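Local structure of kinesin-like protein Nod (Drosophila melanogaster, 3DC4) at residues S22-R34 with H64-D76. The protein is a kinesin-family ATPase that binds microtubules and tracks their plus ends, and is required for segregation of non-exchange chromosomes in meiosis. Numbering follows the deposited sequence.
Sequences SAVRIAVREAPYR and HFDHAFPATISQD. With ADP (adenosine-5'-diphosphate), chain C.
R29 reaches Q75 and the I73 carbonyl because its chain is fully extended, with CG opposite the backbone N (chi1 -172°). Q75 bends at chi2 (-74°) and brings OE1 to it. R29 NH1 donates to Q75 OE1 at 2.7 Å, from above the amide carbonyl plane. NH2 donates to I73 O at 3.1 Å, and NE to a water that also lies within hydrogen-bonding distance of P70 O and I73 O. These bonds fix the rotation of the guanidinium. ADP N6 lies over one of its faces, 3.5 Å above the plane and toward the rim. P32 CG packs against the adenine at 3.5 Å from ADP C5. R29 and P32 thus form part of the nucleotide pocket.

E30 is also extended and reaches the start of the 70-73 turn, where its OE1 accepts from A71 N at 3.0 Å through the anti lone pair. OE2 bonds S43. At the other end, D66 OD1 takes I26 N at 2.9 Å, and K333 forms a salt bridge to the same oxygen. Between them, strands 23-30 and 67-69 run parallel, 11° apart. F69 N bonds V28 O at 2.8 Å, and E30 N bonds F69 O.

F65 and I26 meet on the face covered by helix 319-335. A27, H67 and F69 lie on the other face, under helix 75-82. Strand 305-312 pairs with strand 23-30 in the central sheet of the kinesin motor domain.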
loop_
_atom_site.group_PDB
_atom_site.type_symbol
_atom_site.label_atom_id
_atom_site.label_comp_id
_atom_site.label_asym_id
_atom_site.label_seq_id
_atom_site.Cartn_x
_atom_site.Cartn_y
_atom_site.Cartn_z
ATOM N N SER A 22 5.667 -6.981 12.802
ATOM C CA SER A 22 5.800 -8.416 12.574
ATOM C C SER A 22 6.642 -8.701 11.334
ATOM O O SER A 22 7.376 -9.692 11.284
ATOM C CB SER A 22 4.426 -9.078 12.430
ATOM O OG SER A 22 3.769 -9.172 13.685
ATOM N N ALA A 23 6.543 -7.826 10.339
ATOM C CA ALA A 23 7.301 -8.002 9.110
ATOM C C ALA A 23 7.229 -6.776 8.215
ATOM O O ALA A 23 6.160 -6.200 8.018
ATOM C CB ALA A 23 6.787 -9.230 8.354
ATOM N N VAL A 24 8.382 -6.369 7.697
ATOM C CA VAL A 24 8.460 -5.242 6.778
ATOM C C VAL A 24 9.051 -5.837 5.505
ATOM O O VAL A 24 10.198 -6.274 5.496
ATOM C CB VAL A 24 9.377 -4.124 7.313
ATOM C CG1 VAL A 24 9.461 -2.995 6.294
ATOM C CG2 VAL A 24 8.824 -3.584 8.634
ATOM N N ARG A 25 8.254 -5.871 4.441
ATOM C CA ARG A 25 8.681 -6.448 3.174
ATOM C C ARG A 25 8.778 -5.414 2.052
ATOM O O ARG A 25 8.019 -4.439 2.013
ATOM C CB ARG A 25 7.701 -7.553 2.757
ATOM C CG ARG A 25 7.447 -8.642 3.794
ATOM C CD ARG A 25 8.701 -9.435 4.138
ATOM N NE ARG A 25 8.414 -10.864 4.297
ATOM C CZ ARG A 25 8.236 -11.700 3.277
ATOM N NH1 ARG A 25 8.323 -11.245 2.033
ATOM N NH2 ARG A 25 7.962 -12.982 3.495
ATOM N N ILE A 26 9.711 -5.637 1.133
ATOM C CA ILE A 26 9.893 -4.729 0.011
ATOM C C ILE A 26 9.915 -5.487 -1.310
ATOM O O ILE A 26 10.658 -6.460 -1.485
ATOM C CB ILE A 26 11.197 -3.920 0.159
ATOM C CG1 ILE A 26 11.087 -3.013 1.391
ATOM C CG2 ILE A 26 11.444 -3.076 -1.101
ATOM C CD1 ILE A 26 12.315 -2.216 1.709
ATOM N N ALA A 27 9.078 -5.037 -2.235
ATOM C CA ALA A 27 8.988 -5.653 -3.543
ATOM C C ALA A 27 9.150 -4.584 -4.615
ATOM O O ALA A 27 8.845 -3.413 -4.381
ATOM C CB ALA A 27 7.637 -6.331 -3.702
ATOM N N VAL A 28 9.635 -4.994 -5.782
ATOM C CA VAL A 28 9.800 -4.094 -6.911
ATOM C C VAL A 28 9.091 -4.705 -8.105
ATOM O O VAL A 28 9.181 -5.913 -8.355
ATOM C CB VAL A 28 11.286 -3.883 -7.283
ATOM C CG1 VAL A 28 11.391 -2.937 -8.479
ATOM C CG2 VAL A 28 12.035 -3.290 -6.095
ATOM N N ARG A 29 8.373 -3.861 -8.836
ATOM C CA ARG A 29 7.670 -4.307 -10.028
ATOM C C ARG A 29 8.064 -3.430 -11.202
ATOM O O ARG A 29 7.889 -2.213 -11.165
ATOM C CB ARG A 29 6.150 -4.237 -9.844
ATOM C CG ARG A 29 5.387 -4.876 -11.018
ATOM C CD ARG A 29 3.858 -4.802 -10.871
ATOM N NE ARG A 29 3.201 -5.740 -11.792
ATOM C CZ ARG A 29 1.889 -5.906 -11.899
ATOM N NH1 ARG A 29 1.073 -5.188 -11.141
ATOM N NH2 ARG A 29 1.397 -6.808 -12.743
ATOM N N GLU A 30 8.596 -4.061 -12.239
ATOM C CA GLU A 30 9.012 -3.359 -13.441
ATOM C C GLU A 30 7.778 -3.087 -14.293
ATOM O O GLU A 30 6.996 -3.997 -14.555
ATOM C CB GLU A 30 10.001 -4.220 -14.234
ATOM C CG GLU A 30 10.368 -3.657 -15.603
ATOM C CD GLU A 30 11.257 -4.605 -16.398
ATOM O OE1 GLU A 30 10.924 -5.804 -16.466
ATOM O OE2 GLU A 30 12.275 -4.152 -16.960
ATOM N N ALA A 31 7.590 -1.838 -14.708
ATOM C CA ALA A 31 6.440 -1.488 -15.540
ATOM C C ALA A 31 6.687 -2.019 -16.960
ATOM O O ALA A 31 7.829 -2.317 -17.331
ATOM C CB ALA A 31 6.253 0.030 -15.567
ATOM N N PRO A 32 5.618 -2.168 -17.764
ATOM C CA PRO A 32 5.744 -2.665 -19.143
ATOM C C PRO A 32 6.629 -1.754 -19.986
ATOM O O PRO A 32 6.649 -0.537 -19.791
ATOM C CB PRO A 32 4.305 -2.654 -19.653
ATOM C CG PRO A 32 3.508 -2.869 -18.418
ATOM C CD PRO A 32 4.201 -1.992 -17.403
ATOM N N TYR A 33 7.345 -2.344 -20.936
ATOM C CA TYR A 33 8.218 -1.569 -21.802
ATOM C C TYR A 33 7.433 -1.048 -23.004
ATOM O O TYR A 33 6.691 -1.792 -23.646
ATOM C CB TYR A 33 9.398 -2.431 -22.270
ATOM C CG TYR A 33 10.499 -1.649 -22.957
ATOM C CD1 TYR A 33 10.302 -1.085 -24.219
ATOM C CD2 TYR A 33 11.735 -1.463 -22.338
ATOM C CE1 TYR A 33 11.309 -0.355 -24.848
ATOM C CE2 TYR A 33 12.750 -0.734 -22.955
ATOM C CZ TYR A 33 12.530 -0.183 -24.209
ATOM O OH TYR A 33 13.525 0.544 -24.824
ATOM N N ARG A 34 7.590 0.241 -23.287
ATOM C CA ARG A 34 6.910 0.882 -24.406
ATOM C C ARG A 34 7.674 0.652 -25.705
ATOM O O ARG A 34 7.229 1.058 -26.777
ATOM C CB ARG A 34 6.781 2.384 -24.149
ATOM C CG ARG A 34 5.864 2.750 -22.991
ATOM C CD ARG A 34 4.392 2.605 -23.368
ATOM N NE ARG A 34 4.025 1.236 -23.727
ATOM C CZ ARG A 34 4.039 0.208 -22.884
ATOM N NH1 ARG A 34 4.407 0.388 -21.622
ATOM N NH2 ARG A 34 3.676 -0.998 -23.301
ATOM N N HIS A 64 18.774 -5.738 -3.811
ATOM C CA HIS A 64 18.222 -6.969 -3.252
ATOM C C HIS A 64 17.045 -6.695 -2.342
ATOM O O HIS A 64 17.181 -6.022 -1.327
ATOM C CB HIS A 64 19.276 -7.724 -2.448
ATOM C CG HIS A 64 20.509 -8.042 -3.224
ATOM N ND1 HIS A 64 21.595 -7.196 -3.276
ATOM C CD2 HIS A 64 20.822 -9.107 -3.998
ATOM C CE1 HIS A 64 22.525 -7.726 -4.050
ATOM N NE2 HIS A 64 22.081 -8.885 -4.502
ATOM N N PHE A 65 15.892 -7.240 -2.696
ATOM C CA PHE A 65 14.705 -7.054 -1.879
ATOM C C PHE A 65 14.063 -8.398 -1.573
ATOM O O PHE A 65 14.726 -9.429 -1.628
ATOM C CB PHE A 65 13.731 -6.150 -2.609
ATOM C CG PHE A 65 14.333 -4.841 -3.005
ATOM C CD1 PHE A 65 14.854 -3.991 -2.039
ATOM C CD2 PHE A 65 14.417 -4.473 -4.339
ATOM C CE1 PHE A 65 15.455 -2.789 -2.394
ATOM C CE2 PHE A 65 15.018 -3.269 -4.704
ATOM C CZ PHE A 65 15.535 -2.431 -3.727
ATOM N N ASP A 66 12.779 -8.390 -1.245
ATOM C CA ASP A 66 12.086 -9.635 -0.936
ATOM C C ASP A 66 11.406 -10.209 -2.163
ATOM O O ASP A 66 11.122 -11.405 -2.220
ATOM C CB ASP A 66 11.040 -9.405 0.144
ATOM C CG ASP A 66 11.659 -8.977 1.455
ATOM O OD1 ASP A 66 11.432 -7.821 1.871
ATOM O OD2 ASP A 66 12.390 -9.788 2.060
ATOM N N HIS A 67 11.139 -9.345 -3.139
ATOM C CA HIS A 67 10.473 -9.740 -4.376
ATOM C C HIS A 67 10.918 -8.826 -5.504
ATOM O O HIS A 67 10.989 -7.617 -5.326
ATOM C CB HIS A 67 8.951 -9.607 -4.236
ATOM C CG HIS A 67 8.356 -10.455 -3.155
ATOM N ND1 HIS A 67 8.216 -11.820 -3.276
ATOM C CD2 HIS A 67 7.874 -10.133 -1.931
ATOM C CE1 HIS A 67 7.673 -12.304 -2.172
ATOM N NE2 HIS A 67 7.455 -11.301 -1.340
ATOM N N ALA A 68 11.230 -9.402 -6.658
ATOM C CA ALA A 68 11.615 -8.612 -7.825
ATOM C C ALA A 68 10.776 -9.171 -8.974
ATOM O O ALA A 68 11.054 -10.260 -9.488
ATOM C CB ALA A 68 13.113 -8.755 -8.118
ATOM N N PHE A 69 9.743 -8.422 -9.357
ATOM C CA PHE A 69 8.813 -8.830 -10.405
ATOM C C PHE A 69 9.061 -8.174 -11.759
ATOM O O PHE A 69 8.974 -6.952 -11.890
ATOM C CB PHE A 69 7.371 -8.505 -9.990
ATOM C CG PHE A 69 6.957 -9.091 -8.665
ATOM C CD1 PHE A 69 6.884 -10.472 -8.489
ATOM C CD2 PHE A 69 6.607 -8.260 -7.603
ATOM C CE1 PHE A 69 6.463 -11.014 -7.277
ATOM C CE2 PHE A 69 6.183 -8.796 -6.383
ATOM C CZ PHE A 69 6.113 -10.173 -6.220
ATOM N N PRO A 70 9.372 -8.981 -12.789
ATOM C CA PRO A 70 9.609 -8.415 -14.121
ATOM C C PRO A 70 8.280 -7.983 -14.744
ATOM O O PRO A 70 7.209 -8.341 -14.244
ATOM C CB PRO A 70 10.268 -9.568 -14.875
ATOM C CG PRO A 70 9.652 -10.772 -14.243
ATOM C CD PRO A 70 9.680 -10.422 -12.769
ATOM N N ALA A 71 8.349 -7.226 -15.834
ATOM C CA ALA A 71 7.148 -6.739 -16.501
ATOM C C ALA A 71 6.194 -7.853 -16.933
ATOM O O ALA A 71 5.035 -7.590 -17.220
ATOM C CB ALA A 71 7.534 -5.897 -17.701
ATOM N N THR A 72 6.666 -9.095 -16.961
ATOM C CA THR A 72 5.820 -10.213 -17.378
ATOM C C THR A 72 4.949 -10.816 -16.277
ATOM O O THR A 72 4.088 -11.642 -16.557
ATOM C CB THR A 72 6.668 -11.351 -17.990
ATOM O OG1 THR A 72 7.726 -11.695 -17.088
ATOM C CG2 THR A 72 7.262 -10.913 -19.328
ATOM N N ILE A 73 5.170 -10.413 -15.031
ATOM C CA ILE A 73 4.391 -10.951 -13.920
ATOM C C ILE A 73 2.945 -10.459 -13.970
ATOM O O ILE A 73 2.692 -9.264 -14.108
ATOM C CB ILE A 73 5.010 -10.550 -12.564
ATOM C CG1 ILE A 73 6.431 -11.105 -12.456
ATOM C CG2 ILE A 73 4.156 -11.088 -11.415
ATOM C CD1 ILE A 73 6.500 -12.629 -12.394
ATOM N N SER A 74 1.995 -11.385 -13.866
ATOM C CA SER A 74 0.586 -11.017 -13.898
ATOM C C SER A 74 0.118 -10.487 -12.548
ATOM O O SER A 74 0.811 -10.627 -11.541
ATOM C CB SER A 74 -0.272 -12.221 -14.274
ATOM O OG SER A 74 -0.307 -13.162 -13.213
ATOM N N GLN A 75 -1.068 -9.888 -12.539
ATOM C CA GLN A 75 -1.668 -9.350 -11.323
ATOM C C GLN A 75 -1.889 -10.484 -10.329
ATOM O O GLN A 75 -1.591 -10.350 -9.144
ATOM C CB GLN A 75 -3.019 -8.696 -11.644
ATOM C CG GLN A 75 -2.963 -7.410 -12.467
ATOM C CD GLN A 75 -2.483 -6.216 -11.653
ATOM O OE1 GLN A 75 -1.445 -6.273 -11.003
ATOM N NE2 GLN A 75 -3.232 -5.127 -11.700
ATOM N N ASP A 76 -2.417 -11.602 -10.820
ATOM C CA ASP A 76 -2.683 -12.760 -9.976
ATOM C C ASP A 76 -1.430 -13.223 -9.242
ATOM O O ASP A 76 -1.446 -13.407 -8.022
ATOM C CB ASP A 76 -3.252 -13.913 -10.811
ATOM C CG ASP A 76 -3.348 -15.211 -10.028
ATOM O OD1 ASP A 76 -2.468 -16.079 -10.194
ATOM O OD2 ASP A 76 -4.296 -15.360 -9.235
HETATM P PB ADP C . 0.772 5.197 -12.012
HETATM O O1B ADP C . 1.964 4.765 -11.260
HETATM O O2B ADP C . -0.496 4.973 -11.119
HETATM O O3B ADP C . 1.009 6.821 -12.373
HETATM P PA ADP C . -0.714 3.546 -13.644
HETATM O O1A ADP C . -0.919 2.612 -12.554
HETATM O O2A ADP C . -1.895 4.598 -13.727
HETATM O O3A ADP C . 0.714 4.329 -13.391
HETATM O "O5'" ADP C . -0.544 2.732 -15.011
HETATM C "C5'" ADP C . -0.376 3.646 -16.103
HETATM C "C4'" ADP C . -0.843 2.956 -17.387
HETATM O "O4'" ADP C . -0.044 1.776 -17.656
HETATM C "C3'" ADP C . -2.335 2.471 -17.251
HETATM O "O3'" ADP C . -2.925 2.239 -18.523
HETATM C "C2'" ADP C . -2.046 0.995 -16.751
HETATM O "O2'" ADP C . -3.141 0.125 -17.077
HETATM C "C1'" ADP C . -0.823 0.571 -17.608
HETATM N N9 ADP C . -0.053 -0.469 -16.928
HETATM C C8 ADP C . 0.836 -0.280 -15.895
HETATM N N7 ADP C . 1.249 -1.435 -15.424
HETATM C C5 ADP C . 0.814 -2.416 -16.257
HETATM C C6 ADP C . 0.914 -3.831 -16.287
HETATM N N6 ADP C . 1.765 -4.489 -15.416
HETATM N N1 ADP C . 0.191 -4.521 -17.201
HETATM C C2 ADP C . -0.528 -3.892 -18.135
HETATM N N3 ADP C . -0.678 -2.572 -18.135
HETATM C C4 ADP C . -0.080 -1.811 -17.206
HETATM O O HOH W 1 4.524 -6.927 -13.996
HETATM O O HOH W 2 4.532 -4.922 -15.328
#